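Local coordinates for acetyl-CoA acetyltransferase (Elizabethkingia anophelis NUHP1, PDB 6BN2), which probably catalyses the reversible condensation of two acetyl-CoA molecules into acetoacetyl-CoA, as a thiolase of the acetyl-CoA C-acetyltransferase type, at residues A41-E55 / A261-L275. Numbering follows the deposited sequence.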
loop_
_atom_site.group_PDB
_atom_site.type_symbol
_atom_site.label_atom_id
_atom_site.label_comp_id
_atom_site.label_asym_id
_atom_site.label_seq_id
_atom_site.Cartn_x
_atom_site.Cartn_y
_atom_site.Cartn_z
ATOM N N ALA A 41 7.809 -16.846 -2.042
ATOM C CA ALA A 41 8.204 -16.249 -3.312
ATOM C C ALA A 41 9.469 -15.417 -3.150
ATOM O O ALA A 41 10.384 -15.497 -3.980
ATOM C CB ALA A 41 7.058 -15.400 -3.883
ATOM N N ILE A 42 9.548 -14.615 -2.082
ATOM C CA ILE A 42 10.731 -13.781 -1.895
ATOM C C ILE A 42 11.961 -14.650 -1.681
ATOM O O ILE A 42 13.018 -14.412 -2.275
ATOM C CB ILE A 42 10.528 -12.804 -0.723
ATOM C CG1 ILE A 42 9.434 -11.793 -1.042
ATOM C CG2 ILE A 42 11.844 -12.077 -0.428
ATOM C CD1 ILE A 42 9.006 -10.969 0.208
ATOM N N LYS A 43 11.853 -15.670 -0.819
ATOM C CA LYS A 43 13.001 -16.540 -0.604
ATOM C C LYS A 43 13.391 -17.235 -1.899
ATOM O O LYS A 43 14.576 -17.366 -2.208
ATOM C CB LYS A 43 12.699 -17.572 0.480
ATOM C CG LYS A 43 13.878 -18.513 0.734
ATOM C CD LYS A 43 13.731 -19.250 2.047
ATOM C CE LYS A 43 15.017 -20.015 2.373
ATOM N NZ LYS A 43 15.284 -21.043 1.340
ATOM N N GLY A 44 12.397 -17.629 -2.697
ATOM C CA GLY A 44 12.697 -18.255 -3.976
ATOM C C GLY A 44 13.461 -17.338 -4.906
ATOM O O GLY A 44 14.394 -17.773 -5.592
ATOM N N ALA A 45 13.094 -16.054 -4.923
ATOM C CA ALA A 45 13.780 -15.099 -5.788
ATOM C C ALA A 45 15.223 -14.896 -5.341
ATOM O O ALA A 45 16.129 -14.813 -6.179
ATOM C CB ALA A 45 13.025 -13.769 -5.805
ATOM N N LEU A 46 15.458 -14.834 -4.026
ATOM C CA LEU A 46 16.835 -14.728 -3.538
ATOM C C LEU A 46 17.631 -15.987 -3.853
ATOM O O LEU A 46 18.798 -15.914 -4.265
ATOM C CB LEU A 46 16.847 -14.485 -2.031
ATOM C CG LEU A 46 16.153 -13.209 -1.558
ATOM C CD1 LEU A 46 16.137 -13.172 -0.021
ATOM C CD2 LEU A 46 16.845 -11.999 -2.137
ATOM N N ASP A 47 17.017 -17.151 -3.645
ATOM C CA ASP A 47 17.715 -18.423 -3.816
ATOM C C ASP A 47 18.148 -18.651 -5.262
ATOM O O ASP A 47 19.180 -19.295 -5.497
ATOM C CB ASP A 47 16.820 -19.574 -3.343
ATOM C CG ASP A 47 16.760 -19.713 -1.815
ATOM O OD1 ASP A 47 17.582 -19.103 -1.096
ATOM O OD2 ASP A 47 15.881 -20.465 -1.326
ATOM N N LYS A 48 17.378 -18.152 -6.240
ATOM C CA LYS A 48 17.716 -18.361 -7.648
ATOM C C LYS A 48 19.074 -17.781 -8.000
ATOM O O LYS A 48 19.754 -18.292 -8.900
ATOM C CB LYS A 48 16.667 -17.719 -8.567
ATOM C CG LYS A 48 15.351 -18.473 -8.668
ATOM C CD LYS A 48 15.462 -19.700 -9.571
ATOM C CE LYS A 48 14.112 -20.415 -9.687
ATOM N NZ LYS A 48 14.210 -21.667 -10.525
ATOM N N ILE A 49 19.471 -16.702 -7.333
ATOM C CA ILE A 49 20.723 -16.021 -7.620
ATOM C C ILE A 49 21.689 -16.076 -6.442
ATOM O O ILE A 49 22.694 -15.359 -6.438
ATOM C CB ILE A 49 20.465 -14.567 -8.056
ATOM C CG1 ILE A 49 19.539 -13.863 -7.057
ATOM C CG2 ILE A 49 19.815 -14.551 -9.439
ATOM C CD1 ILE A 49 19.406 -12.363 -7.287
ATOM N N ASN A 50 21.400 -16.921 -5.445
ATOM C CA ASN A 50 22.245 -17.083 -4.259
ATOM C C ASN A 50 22.587 -15.731 -3.638
ATOM O O ASN A 50 23.724 -15.472 -3.248
ATOM C CB ASN A 50 23.519 -17.864 -4.594
ATOM C CG ASN A 50 24.215 -18.402 -3.355
ATOM O OD1 ASN A 50 23.578 -18.652 -2.330
ATOM N ND2 ASN A 50 25.526 -18.576 -3.443
ATOM N N LEU A 51 21.585 -14.861 -3.534
ATOM C CA LEU A 51 21.839 -13.490 -3.104
ATOM C C LEU A 51 21.889 -13.397 -1.585
ATOM O O LEU A 51 20.992 -13.891 -0.892
ATOM C CB LEU A 51 20.757 -12.546 -3.642
ATOM C CG LEU A 51 20.998 -11.061 -3.342
ATOM C CD1 LEU A 51 22.263 -10.540 -4.017
ATOM C CD2 LEU A 51 19.790 -10.241 -3.780
ATOM N N ASN A 52 22.938 -12.762 -1.073
ATOM C CA ASN A 52 23.016 -12.416 0.344
ATOM C C ASN A 52 21.794 -11.574 0.696
ATOM O O ASN A 52 21.629 -10.487 0.128
ATOM C CB ASN A 52 24.314 -11.647 0.605
ATOM C CG ASN A 52 24.460 -11.179 2.047
ATOM O OD1 ASN A 52 23.573 -11.361 2.878
ATOM N ND2 ASN A 52 25.602 -10.574 2.348
ATOM N N PRO A 53 20.915 -12.031 1.598
ATOM C CA PRO A 53 19.688 -11.266 1.877
ATOM C C PRO A 53 19.949 -9.840 2.331
ATOM O O PRO A 53 19.096 -8.962 2.116
ATOM C CB PRO A 53 19.008 -12.099 2.972
ATOM C CG PRO A 53 19.505 -13.501 2.725
ATOM C CD PRO A 53 20.930 -13.332 2.291
ATOM N N ALA A 54 21.108 -9.575 2.942
ATOM C CA ALA A 54 21.374 -8.223 3.418
ATOM C C ALA A 54 21.638 -7.236 2.287
ATOM O O ALA A 54 21.728 -6.029 2.547
ATOM C CB ALA A 54 22.553 -8.223 4.397
ATOM N N GLU A 55 21.756 -7.703 1.039
ATOM C CA GLU A 55 21.875 -6.757 -0.063
ATOM C C GLU A 55 20.555 -6.056 -0.374
ATOM O O GLU A 55 20.569 -5.000 -1.027
ATOM C CB GLU A 55 22.364 -7.472 -1.319
ATOM C CG GLU A 55 23.802 -8.005 -1.236
ATOM C CD GLU A 55 24.862 -6.932 -1.441
ATOM O OE1 GLU A 55 24.499 -5.764 -1.699
ATOM O OE2 GLU A 55 26.068 -7.264 -1.368
ATOM N N ALA A 261 1.543 -16.071 -4.645
ATOM C CA ALA A 261 2.414 -14.904 -4.504
ATOM C C ALA A 261 3.497 -14.947 -5.573
ATOM O O ALA A 261 3.692 -15.961 -6.251
ATOM C CB ALA A 261 3.047 -14.837 -3.103
ATOM N N SER A 262 4.206 -13.823 -5.710
ATOM C CA SER A 262 5.251 -13.700 -6.724
ATOM C C SER A 262 6.252 -12.648 -6.256
ATOM O O SER A 262 5.936 -11.782 -5.426
ATOM C CB SER A 262 4.661 -13.321 -8.089
ATOM O OG SER A 262 3.746 -12.235 -7.945
ATOM N N ALA A 263 7.476 -12.737 -6.772
ATOM C CA ALA A 263 8.491 -11.804 -6.304
ATOM C C ALA A 263 9.604 -11.677 -7.329
ATOM O O ALA A 263 9.993 -12.665 -7.967
ATOM C CB ALA A 263 9.074 -12.254 -4.959
ATOM N N LEU A 264 10.122 -10.458 -7.440
ATOM C CA LEU A 264 11.219 -10.132 -8.338
ATOM C C LEU A 264 12.290 -9.388 -7.563
ATOM O O LEU A 264 12.008 -8.664 -6.604
ATOM C CB LEU A 264 10.751 -9.270 -9.524
ATOM C CG LEU A 264 9.687 -9.838 -10.478
ATOM C CD1 LEU A 264 8.280 -9.797 -9.892
ATOM C CD2 LEU A 264 9.724 -9.014 -11.777
ATOM N N VAL A 265 13.533 -9.561 -7.979
ATOM C CA VAL A 265 14.624 -8.750 -7.453
ATOM C C VAL A 265 15.076 -7.811 -8.559
ATOM O O VAL A 265 15.380 -8.261 -9.670
ATOM C CB VAL A 265 15.799 -9.605 -6.953
ATOM C CG1 VAL A 265 16.922 -8.672 -6.493
ATOM C CG2 VAL A 265 15.366 -10.534 -5.790
ATOM N N LEU A 266 15.091 -6.512 -8.255
ATOM C CA LEU A 266 15.533 -5.453 -9.151
ATOM C C LEU A 266 16.887 -4.920 -8.703
ATOM O O LEU A 266 17.141 -4.797 -7.499
ATOM C CB LEU A 266 14.524 -4.305 -9.150
ATOM C CG LEU A 266 13.435 -4.231 -10.218
ATOM C CD1 LEU A 266 12.765 -5.544 -10.433
ATOM C CD2 LEU A 266 12.428 -3.154 -9.825
ATOM N N MET A 267 17.736 -4.552 -9.660
ATOM C CA MET A 267 19.046 -4.016 -9.320
ATOM C C MET A 267 19.460 -2.949 -10.314
ATOM O O MET A 267 19.073 -2.979 -11.486
ATOM C CB MET A 267 20.147 -5.085 -9.327
ATOM C CG MET A 267 20.167 -5.959 -8.108
ATOM S SD MET A 267 21.511 -7.131 -8.151
ATOM C CE MET A 267 21.065 -8.101 -6.697
ATOM N N SER A 268 20.299 -2.037 -9.834
ATOM C CA SER A 268 21.045 -1.159 -10.721
ATOM C C SER A 268 22.106 -1.945 -11.491
ATOM O O SER A 268 22.509 -3.051 -11.113
ATOM C CB SER A 268 21.724 -0.048 -9.928
ATOM O OG SER A 268 22.755 -0.589 -9.112
ATOM N N LYS A 269 22.574 -1.339 -12.583
ATOM C CA LYS A 269 23.673 -1.922 -13.352
ATOM C C LYS A 269 24.908 -2.107 -12.486
ATOM O O LYS A 269 25.551 -3.167 -12.501
ATOM C CB LYS A 269 23.984 -1.027 -14.552
ATOM C CG LYS A 269 25.157 -1.511 -15.419
ATOM C CD LYS A 269 25.199 -0.734 -16.728
ATOM C CE LYS A 269 26.398 -1.127 -17.577
ATOM N NZ LYS A 269 27.663 -0.635 -16.973
ATOM N N GLU A 270 25.262 -1.074 -11.717
ATOM C CA GLU A 270 26.474 -1.134 -10.915
ATOM C C GLU A 270 26.398 -2.263 -9.896
ATOM O O GLU A 270 27.359 -3.014 -9.716
ATOM C CB GLU A 270 26.698 0.217 -10.238
ATOM C CG GLU A 270 27.926 0.304 -9.375
ATOM C CD GLU A 270 28.044 1.656 -8.694
ATOM O OE1 GLU A 270 27.317 2.591 -9.098
ATOM O OE2 GLU A 270 28.852 1.780 -7.751
ATOM N N LYS A 271 25.238 -2.425 -9.251
ATOM C CA LYS A 271 25.108 -3.461 -8.230
ATOM C C LYS A 271 25.135 -4.859 -8.841
ATOM O O LYS A 271 25.832 -5.746 -8.332
ATOM C CB LYS A 271 23.827 -3.232 -7.420
ATOM C CG LYS A 271 23.502 -4.310 -6.384
ATOM C CD LYS A 271 24.589 -4.533 -5.332
ATOM C CE LYS A 271 24.781 -3.361 -4.381
ATOM N NZ LYS A 271 25.635 -3.749 -3.201
ATOM N N MET A 272 24.396 -5.088 -9.931
ATOM C CA MET A 272 24.406 -6.444 -10.483
ATOM C C MET A 272 25.782 -6.812 -11.025
ATOM O O MET A 272 26.212 -7.961 -10.878
ATOM C CB MET A 272 23.326 -6.613 -11.560
ATOM C CG MET A 272 23.652 -6.032 -12.900
ATOM S SD MET A 272 22.248 -6.186 -14.037
ATOM C CE MET A 272 23.034 -5.497 -15.505
ATOM N N GLU A 273 26.521 -5.849 -11.580
ATOM C CA GLU A 273 27.850 -6.171 -12.086
ATOM C C GLU A 273 28.832 -6.420 -10.946
ATOM O O GLU A 273 29.693 -7.303 -11.049
ATOM C CB GLU A 273 28.346 -5.062 -13.021
ATOM C CG GLU A 273 27.588 -5.054 -14.336
ATOM C CD GLU A 273 28.032 -3.969 -15.296
ATOM O OE1 GLU A 273 28.926 -3.179 -14.942
ATOM O OE2 GLU A 273 27.479 -3.914 -16.412
ATOM N N SER A 274 28.705 -5.673 -9.842
ATOM C CA SER A 274 29.586 -5.907 -8.703
ATOM C C SER A 274 29.362 -7.289 -8.099
ATOM O O SER A 274 30.288 -7.875 -7.527
ATOM C CB SER A 274 29.386 -4.817 -7.643
ATOM O OG SER A 274 28.150 -4.988 -6.975
ATOM N N LEU A 275 28.149 -7.828 -8.227
ATOM C CA LEU A 275 27.810 -9.152 -7.724
ATOM C C LEU A 275 28.015 -10.251 -8.756
ATOM O O LEU A 275 27.797 -11.422 -8.436
ATOM C CB LEU A 275 26.349 -9.173 -7.240
ATOM C CG LEU A 275 26.077 -8.276 -6.035
ATOM C CD1 LEU A 275 24.576 -8.163 -5.803
ATOM C CD2 LEU A 275 26.786 -8.828 -4.797
HETATM O O HOH W 1 27.985 -5.824 -2.072
#
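Ala41 and Ala45 of helix 41-48, facing Ala263, let the helix lie unusually close to strand 261-268: the axes come within 6.9 Å and cross at -36°. Ala41 CB rests on the strand's backbone, 3.7 Å from Ser262 C, while Ala263 CB pushes back against the helix and lies 3.6 Å from Ala41 O. One turn on, Ala45 CB sits 4.0 Å from Val265 CG2, the branch beside the backbone N, which Leu46 CD2 also approaches. A Schellman motif with Asn50 as its C-prime residue ends the helix, and Leu46 O accepts backbone hydrogen bonds from Leu51 N and Ile49 N.

That turn delivers Leu51 to the far end of the strand. With CG anti to the backbone N (chi1 -175°), the side chain extends tip to tip toward Met267, whose CE faces the fork, 3.8 Å from both Leu51 CD1 and Leu51 CD2. Leu51 CD1 also meets Leu275 CD1, the two side chains crossing at nearly a right angle.

Beyond this apolar patch lies the one salt bridge across the contact. Lys271, bent at chi2 and chi3, brings NZ 2.8 Å from Glu55 OE1, on the syn side and 22° out of the carboxylate plane. A water donates to Glu55 OE2 and accepts a weak bond from NZ, while Leu275 CD2 lies against OE2.

Strand 258-268 runs between strands 12-24 and 117-125, and on its other face Ser262 OG bonds to Ser360 and Ser363 of helix 358-375. Helices 34-48 and 358-375 thus flank the sheet, as expected for the five-layered alpha-beta-alpha-beta-alpha thiolase fold.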